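Local coordinates for protein probable serine protease HTRA3 (PDB 2P3W) that is probably a serine protease of the HtrA family, represented by its PDZ domain, which binds hydrophobic C-terminal peptide tails, at residues V33-N45 / Q54-V68. Sequence-based numbering, arbitrary orientation.
Sequences VSSGIYVQEVAPN and QDGDIIVKVNGRPLV
Ile37 and Ile59 form the hydrogen-bonded pair of an antiparallel ladder of strands 37-42 and 58-62, whose axes approach to 4.7 Å with directions 150° apart: Ile37 N donates to Ile59 O, and Ile59 N returns a nearly straight bond to Ile37 O (2.8 Å). The bonding continues ahead of strand 58-62, where Val39 N bonds to Asp57 O and Gly56 N meets Val39 O in its carbonyl plane. Gly56 sits in the type II turn 54-57; Gln54 N is tied to Asp57 OD2 from above the carboxylate plane, while Asp57 OD1 pairs with Arg89. On one face of the sheet, Ile37 lays CG1 4.2 Å from Leu67 CB, and its side chain also touches Leu73 of helix 70-79. Val39, pointing at the partner segment, sets CG2 3.9 Å from Ile59 CD1. These are central strands of the PDZ fold, with strand 10-14 pairing along the other edge of 37-42 and strand 83-89 along that of 58-62. On the opposite face, with CG anti to the backbone N (chi1 -176°), the Tyr38 ring reaches the turn, CE1 3.6 Å from Gly56 CA, and Ile58 CG1 meets the ring edge near its plane at CD1. Ile58 also slides antiparallel past Val33, CG2 to CG1 3.9 Å apart. Gly36 CA passes 3.3 Å from Leu67 O in a CA-H...O contact, and a water bridges Gly36 N and Val68 O. At the other end, the side-by-side carboxylates of Glu41 and Asp55, planes 76° apart, share a second water that donates to both OE2 and OD2 and accepts from Val42 N, probably easing their like charges; Glu41 OE2 also accepts from Asn45 ND2 of the second subunit.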
ATOM      1  N   VAL A  33      14.223 -13.596  16.721  1.00 41.16           N
ATOM      2  CA  VAL A  33      14.091 -12.139  16.578  1.00 37.03           C
ATOM      3  C   VAL A  33      12.829 -11.634  17.274  1.00 36.69           C
ATOM      4  O   VAL A  33      11.736 -11.654  16.702  1.00 39.47           O
ATOM      5  CB  VAL A  33      14.080 -11.677  15.088  1.00 36.71           C
ATOM      6  CG1 VAL A  33      13.941 -10.151  15.006  1.00 34.88           C
ATOM      7  CG2 VAL A  33      15.358 -12.131  14.366  1.00 39.80           C
ATOM      8  N   SER A  34      13.007 -11.129  18.492  1.00 31.31           N
ATOM      9  CA  SER A  34      11.901 -10.764  19.368  1.00 31.52           C
ATOM     10  C   SER A  34      11.507  -9.279  19.308  1.00 30.11           C
ATOM     11  O   SER A  34      10.591  -8.866  20.000  1.00 28.47           O
ATOM     12  CB  SER A  34      12.278 -11.113  20.811  1.00 34.84           C
ATOM     13  OG  SER A  34      13.392 -10.343  21.232  1.00 36.39           O
ATOM     14  N   SER A  35      12.188  -8.486  18.485  1.00 26.51           N
ATOM     15  CA  SER A  35      11.937  -7.048  18.430  1.00 25.19           C
ATOM     16  C   SER A  35      12.162  -6.564  17.020  1.00 20.82           C
ATOM     17  O   SER A  35      13.065  -7.063  16.345  1.00 19.63           O
ATOM     18  CB  SER A  35      12.900  -6.330  19.383  1.00 27.51           C
ATOM     19  OG  SER A  35      12.558  -4.968  19.516  1.00 39.12           O
ATOM     20  N   GLY A  36      11.375  -5.588  16.571  1.00 18.39           N
ATOM     21  CA  GLY A  36      11.572  -4.980  15.255  1.00 18.87           C
ATOM     22  C   GLY A  36      10.247  -4.702  14.544  1.00 18.92           C
ATOM     23  O   GLY A  36       9.170  -4.737  15.165  1.00 16.86           O
ATOM     24  N   ILE A  37      10.356  -4.434  13.250  1.00 16.61           N
ATOM     25  CA  ILE A  37       9.215  -4.143  12.392  1.00 16.62           C
ATOM     26  C   ILE A  37       9.090  -5.196  11.312  1.00 18.10           C
ATOM     27  O   ILE A  37       9.976  -5.351  10.474  1.00 19.14           O
ATOM     28  CB  ILE A  37       9.376  -2.772  11.684  1.00 19.83           C
ATOM     29  CG1 ILE A  37       9.699  -1.646  12.689  1.00 23.88           C
ATOM     30  CG2 ILE A  37       8.148  -2.471  10.873  1.00 20.72           C
ATOM     31  CD1 ILE A  37       8.779  -1.545  13.811  1.00 27.69           C
ATOM     32  N   TYR A  38       7.969  -5.904  11.301  1.00 15.33           N
ATOM     33  CA  TYR A  38       7.739  -6.925  10.277  1.00 15.00           C
ATOM     34  C   TYR A  38       7.195  -6.350   8.969  1.00 19.40           C
ATOM     35  O   TYR A  38       6.265  -5.529   8.972  1.00 18.34           O
ATOM     36  CB  TYR A  38       6.777  -7.927  10.826  1.00 15.40           C
ATOM     37  CG  TYR A  38       6.500  -9.116   9.925  1.00 16.04           C
ATOM     38  CD1 TYR A  38       7.428 -10.134   9.771  1.00 17.69           C
ATOM     39  CD2 TYR A  38       5.308  -9.208   9.246  1.00 17.05           C
ATOM     40  CE1 TYR A  38       7.161 -11.231   8.943  1.00 17.88           C
ATOM     41  CE2 TYR A  38       5.016 -10.296   8.426  1.00 17.76           C
ATOM     42  CZ  TYR A  38       5.947 -11.298   8.269  1.00 20.38           C
ATOM     43  OH  TYR A  38       5.632 -12.378   7.451  1.00 22.50           O
ATOM     44  N   VAL A  39       7.764  -6.791   7.849  1.00 16.29           N
ATOM     45  CA  VAL A  39       7.314  -6.334   6.528  1.00 15.29           C
ATOM     46  C   VAL A  39       6.234  -7.292   6.030  1.00 18.44           C
ATOM     47  O   VAL A  39       6.519  -8.376   5.492  1.00 16.41           O
ATOM     48  CB  VAL A  39       8.468  -6.233   5.508  1.00 17.59           C
ATOM     49  CG1 VAL A  39       7.960  -5.718   4.149  1.00 18.87           C
ATOM     50  CG2 VAL A  39       9.600  -5.374   6.045  1.00 18.71           C
ATOM     51  N   GLN A  40       4.982  -6.870   6.227  1.00 16.54           N
ATOM     52  CA  GLN A  40       3.829  -7.651   5.788  1.00 16.57           C
ATOM     53  C   GLN A  40       3.696  -7.635   4.270  1.00 18.50           C
ATOM     54  O   GLN A  40       3.432  -8.668   3.674  1.00 18.25           O
ATOM     55  CB  GLN A  40       2.547  -7.144   6.465  1.00 16.15           C
ATOM     56  CG  GLN A  40       1.269  -7.872   6.074  1.00 18.40           C
ATOM     57  CD  GLN A  40       1.197  -9.324   6.490  1.00 22.57           C
ATOM     58  OE1 GLN A  40       1.719  -9.708   7.523  1.00 21.05           O
ATOM     59  NE2 GLN A  40       0.466 -10.131   5.711  1.00 29.21           N
ATOM     60  N   GLU A  41       3.859  -6.464   3.656  1.00 16.75           N
ATOM     61  CA  GLU A  41       3.767  -6.328   2.195  1.00 17.39           C
ATOM     62  C   GLU A  41       4.748  -5.253   1.687  1.00 16.40           C
ATOM     63  O   GLU A  41       5.109  -4.326   2.419  1.00 18.25           O
ATOM     64  CB  GLU A  41       2.344  -5.930   1.758  1.00 18.84           C
ATOM     65  CG  GLU A  41       1.213  -6.852   2.154  1.00 25.10           C
ATOM     66  CD  GLU A  41       1.293  -8.249   1.540  1.00 29.05           C
ATOM     67  OE1 GLU A  41       0.694  -9.173   2.159  1.00 26.21           O
ATOM     68  OE2 GLU A  41       1.937  -8.425   0.465  1.00 24.41           O
ATOM     69  N   VAL A  42       5.195  -5.424   0.436  1.00 16.41           N
ATOM     70  CA  VAL A  42       5.986  -4.401  -0.260  1.00 16.56           C
ATOM     71  C   VAL A  42       5.221  -3.905  -1.478  1.00 17.56           C
ATOM     72  O   VAL A  42       4.743  -4.708  -2.303  1.00 17.68           O
ATOM     73  CB  VAL A  42       7.354  -4.969  -0.716  1.00 18.58           C
ATOM     74  CG1 VAL A  42       8.181  -3.879  -1.371  1.00 20.02           C
ATOM     75  CG2 VAL A  42       8.096  -5.605   0.462  1.00 18.47           C
ATOM     76  N   ALA A  43       5.058  -2.589  -1.596  1.00 17.35           N
ATOM     77  CA  ALA A  43       4.372  -2.023  -2.756  1.00 16.57           C
ATOM     78  C   ALA A  43       5.271  -2.096  -4.016  1.00 18.03           C
ATOM     79  O   ALA A  43       6.485  -1.912  -3.926  1.00 18.05           O
ATOM     80  CB  ALA A  43       3.917  -0.581  -2.483  1.00 20.36           C
ATOM     81  N   PRO A  44       4.694  -2.406  -5.189  1.00 18.32           N
ATOM     82  CA  PRO A  44       5.490  -2.720  -6.400  1.00 19.75           C
ATOM     83  C   PRO A  44       6.416  -1.648  -6.988  1.00 24.71           C
ATOM     84  O   PRO A  44       7.460  -1.991  -7.546  1.00 30.15           O
ATOM     85  CB  PRO A  44       4.432  -3.064  -7.455  1.00 22.74           C
ATOM     86  CG  PRO A  44       3.142  -2.798  -6.847  1.00 21.85           C
ATOM     87  CD  PRO A  44       3.246  -2.604  -5.413  1.00 20.43           C
ATOM     88  N   ASN A  45       6.019  -0.388  -6.932  1.00 22.33           N
ATOM     89  CA  ASN A  45       6.809   0.676  -7.600  1.00 20.92           C
ATOM     90  C   ASN A  45       7.377   1.625  -6.555  1.00 21.55           C
ATOM     91  O   ASN A  45       7.169   2.817  -6.620  1.00 29.61           O
ATOM     92  CB  ASN A  45       5.910   1.436  -8.546  1.00 25.00           C
ATOM     93  CG  ASN A  45       5.539   0.609  -9.756  1.00 29.04           C
ATOM     94  OD1 ASN A  45       6.421   0.214 -10.516  1.00 32.47           O
ATOM     95  ND2 ASN A  45       4.240   0.327  -9.936  1.00 28.54           N
ATOM     96  N   GLN A  54      11.906  -7.347   0.978  1.00 17.19           N
ATOM     97  CA  GLN A  54      10.970  -8.413   0.614  1.00 17.33           C
ATOM     98  C   GLN A  54      10.021  -8.690   1.767  1.00 16.69           C
ATOM     99  O   GLN A  54      10.376  -8.506   2.934  1.00 16.85           O
ATOM    100  CB  GLN A  54      11.726  -9.677   0.250  1.00 17.65           C
ATOM    101  CG  GLN A  54      12.502  -9.520  -1.046  1.00 19.95           C
ATOM    102  CD  GLN A  54      13.502 -10.623  -1.320  1.00 20.53           C
ATOM    103  OE1 GLN A  54      13.523 -11.658  -0.631  1.00 21.43           O
ATOM    104  NE2 GLN A  54      14.326 -10.433  -2.374  1.00 20.70           N
ATOM    105  N   ASP A  55       8.804  -9.146   1.456  1.00 18.79           N
ATOM    106  CA  ASP A  55       7.900  -9.454   2.558  1.00 21.02           C
ATOM    107  C   ASP A  55       8.469 -10.595   3.414  1.00 16.23           C
ATOM    108  O   ASP A  55       9.211 -11.473   2.948  1.00 17.17           O
ATOM    109  CB  ASP A  55       6.455  -9.682   2.105  1.00 29.03           C
ATOM    110  CG  ASP A  55       6.330 -10.696   1.011  1.00 34.88           C
ATOM    111  OD1 ASP A  55       7.007 -11.742   1.070  1.00 36.35           O
ATOM    112  OD2 ASP A  55       5.518 -10.461   0.103  1.00 35.82           O
ATOM    113  N   GLY A  56       8.195 -10.515   4.705  1.00 18.73           N
ATOM    114  CA  GLY A  56       8.768 -11.424   5.681  1.00 18.72           C
ATOM    115  C   GLY A  56      10.020 -10.861   6.355  1.00 16.63           C
ATOM    116  O   GLY A  56      10.457 -11.399   7.385  1.00 15.15           O
ATOM    117  N   ASP A  57      10.620  -9.829   5.753  1.00 15.43           N
ATOM    118  CA  ASP A  57      11.818  -9.182   6.298  1.00 15.02           C
ATOM    119  C   ASP A  57      11.476  -8.572   7.643  1.00 17.05           C
ATOM    120  O   ASP A  57      10.342  -8.136   7.863  1.00 16.27           O
ATOM    121  CB  ASP A  57      12.319  -8.098   5.353  1.00 16.66           C
ATOM    122  CG  ASP A  57      13.114  -8.630   4.190  1.00 14.12           C
ATOM    123  OD1 ASP A  57      13.360  -9.852   4.111  1.00 18.32           O
ATOM    124  OD2 ASP A  57      13.543  -7.775   3.378  1.00 17.17           O
ATOM    125  N   ILE A  58      12.415  -8.576   8.576  1.00 14.68           N
ATOM    126  CA  ILE A  58      12.232  -7.802   9.814  1.00 15.24           C
ATOM    127  C   ILE A  58      13.255  -6.675   9.858  1.00 16.70           C
ATOM    128  O   ILE A  58      14.456  -6.933   9.809  1.00 16.62           O
ATOM    129  CB  ILE A  58      12.339  -8.700  11.067  1.00 12.68           C
ATOM    130  CG1 ILE A  58      11.269  -9.798  11.054  1.00 17.18           C
ATOM    131  CG2 ILE A  58      12.193  -7.870  12.356  1.00 17.23           C
ATOM    132  CD1 ILE A  58      11.487 -10.952  12.006  1.00 18.31           C
ATOM    133  N   ILE A  59      12.781  -5.442  10.005  1.00 15.68           N
ATOM    134  CA  ILE A  59      13.623  -4.257  10.049  1.00 17.32           C
ATOM    135  C   ILE A  59      13.929  -4.023  11.523  1.00 19.40           C
ATOM    136  O   ILE A  59      13.014  -3.869  12.350  1.00 16.36           O
ATOM    137  CB  ILE A  59      12.940  -3.026   9.385  1.00 18.79           C
ATOM    138  CG1 ILE A  59      12.553  -3.344   7.923  1.00 17.94           C
ATOM    139  CG2 ILE A  59      13.858  -1.820   9.457  1.00 22.60           C
ATOM    140  CD1 ILE A  59      11.681  -2.327   7.274  1.00 22.04           C
ATOM    141  N   VAL A  60      15.221  -4.050  11.876  1.00 17.41           N
ATOM    142  CA  VAL A  60      15.640  -3.945  13.268  1.00 17.12           C
ATOM    143  C   VAL A  60      16.361  -2.650  13.670  1.00 17.27           C
ATOM    144  O   VAL A  60      16.368  -2.309  14.845  1.00 19.22           O
ATOM    145  CB  VAL A  60      16.446  -5.179  13.703  1.00 21.29           C
ATOM    146  CG1 VAL A  60      15.563  -6.434  13.556  1.00 19.72           C
ATOM    147  CG2 VAL A  60      17.717  -5.326  12.889  1.00 24.56           C
ATOM    148  N   LYS A  61      16.941  -1.930  12.711  1.00 16.74           N
ATOM    149  CA  LYS A  61      17.567  -0.644  12.972  1.00 19.48           C
ATOM    150  C   LYS A  61      17.395   0.294  11.792  1.00 16.93           C
ATOM    151  O   LYS A  61      17.226  -0.144  10.653  1.00 18.28           O
ATOM    152  CB  LYS A  61      19.068  -0.805  13.240  1.00 23.57           C
ATOM    153  CG  LYS A  61      19.390  -1.510  14.532  1.00 25.81           C
ATOM    154  CD  LYS A  61      20.880  -1.385  14.878  1.00 25.73           C
ATOM    155  CE  LYS A  61      21.165  -1.943  16.269  1.00 32.32           C
ATOM    156  NZ  LYS A  61      20.657  -1.031  17.348  1.00 40.70           N
ATOM    157  N   VAL A  62      17.383   1.584  12.094  1.00 18.73           N
ATOM    158  CA  VAL A  62      17.399   2.627  11.072  1.00 17.18           C
ATOM    159  C   VAL A  62      18.493   3.626  11.441  1.00 18.42           C
ATOM    160  O   VAL A  62      18.512   4.147  12.556  1.00 19.61           O
ATOM    161  CB  VAL A  62      16.028   3.319  10.920  1.00 18.90           C
ATOM    162  CG1 VAL A  62      15.503   3.868  12.250  1.00 20.36           C
ATOM    163  CG2 VAL A  62      16.080   4.432   9.878  1.00 20.59           C
ATOM    164  N   ASN A  63      19.429   3.838  10.515  1.00 21.78           N
ATOM    165  CA  ASN A  63      20.566   4.741  10.748  1.00 23.20           C
ATOM    166  C   ASN A  63      21.248   4.438  12.098  1.00 24.29           C
ATOM    167  O   ASN A  63      21.674   5.332  12.839  1.00 25.84           O
ATOM    168  CB  ASN A  63      20.101   6.203  10.572  1.00 21.87           C
ATOM    169  CG  ASN A  63      19.721   6.522   9.125  1.00 25.78           C
ATOM    170  OD1 ASN A  63      20.181   5.862   8.185  1.00 20.78           O
ATOM    171  ND2 ASN A  63      18.884   7.539   8.928  1.00 27.50           N
ATOM    172  N   GLY A  64      21.382   3.149  12.399  1.00 19.43           N
ATOM    173  CA  GLY A  64      22.012   2.703  13.648  1.00 24.21           C
ATOM    174  C   GLY A  64      21.155   2.675  14.909  1.00 28.97           C
ATOM    175  O   GLY A  64      21.616   2.241  15.957  1.00 30.95           O
ATOM    176  N   ARG A  65      19.914   3.128  14.827  1.00 22.07           N
ATOM    177  CA  ARG A  65      19.042   3.169  15.981  1.00 20.34           C
ATOM    178  C   ARG A  65      18.114   1.975  16.018  1.00 26.77           C
ATOM    179  O   ARG A  65      17.473   1.660  15.015  1.00 23.07           O
ATOM    180  CB  ARG A  65      18.210   4.433  15.951  1.00 26.79           C
ATOM    181  CG  ARG A  65      19.034   5.691  15.951  1.00 28.45           C
ATOM    182  CD  ARG A  65      18.168   6.881  16.245  1.00 26.81           C
ATOM    183  NE  ARG A  65      16.998   6.881  15.365  1.00 30.63           N
ATOM    184  CZ  ARG A  65      16.975   7.351  14.124  1.00 30.67           C
ATOM    185  NH1 ARG A  65      18.057   7.895  13.575  1.00 30.28           N
ATOM    186  NH2 ARG A  65      15.846   7.286  13.436  1.00 37.19           N
ATOM    187  N   PRO A  66      17.987   1.334  17.191  1.00 24.79           N
ATOM    188  CA  PRO A  66      17.076   0.195  17.309  1.00 21.40           C
ATOM    189  C   PRO A  66      15.614   0.550  17.070  1.00 22.76           C
ATOM    190  O   PRO A  66      15.139   1.593  17.523  1.00 23.16           O
ATOM    191  CB  PRO A  66      17.292  -0.305  18.743  1.00 23.39           C
ATOM    192  CG  PRO A  66      17.974   0.785  19.455  1.00 25.69           C
ATOM    193  CD  PRO A  66      18.689   1.627  18.457  1.00 24.39           C
ATOM    194  N   LEU A  67      14.913  -0.322  16.349  1.00 19.95           N
ATOM    195  CA  LEU A  67      13.465  -0.204  16.139  1.00 22.63           C
ATOM    196  C   LEU A  67      12.699  -1.226  16.961  1.00 25.88           C
ATOM    197  O   LEU A  67      12.978  -2.429  16.879  1.00 26.60           O
ATOM    198  CB  LEU A  67      13.130  -0.387  14.660  1.00 23.15           C
ATOM    199  CG  LEU A  67      13.541   0.791  13.772  1.00 24.90           C
ATOM    200  CD1 LEU A  67      13.450   0.460  12.291  1.00 30.03           C
ATOM    201  CD2 LEU A  67      12.717   2.005  14.104  1.00 25.69           C
ATOM    202  N   VAL A  68      11.757  -0.743  17.770  1.00 22.43           N
ATOM    203  CA  VAL A  68      10.873  -1.628  18.537  1.00 22.50           C
ATOM    204  C   VAL A  68       9.394  -1.441  18.187  1.00 20.08           C
ATOM    205  O   VAL A  68       8.587  -2.307  18.494  1.00 20.76           O
ATOM    206  CB  VAL A  68      11.093  -1.484  20.058  1.00 25.46           C
ATOM    207  CG1 VAL A  68      12.560  -1.773  20.405  1.00 28.08           C
ATOM    208  CG2 VAL A  68      10.681  -0.089  20.560  1.00 25.05           C
TER
HETATM  209  O   HOH W   1       9.140  -5.025  18.480  1.00 27.73           O
HETATM  210  O   HOH W   2       4.421  -7.998  -0.723  1.00 22.69           O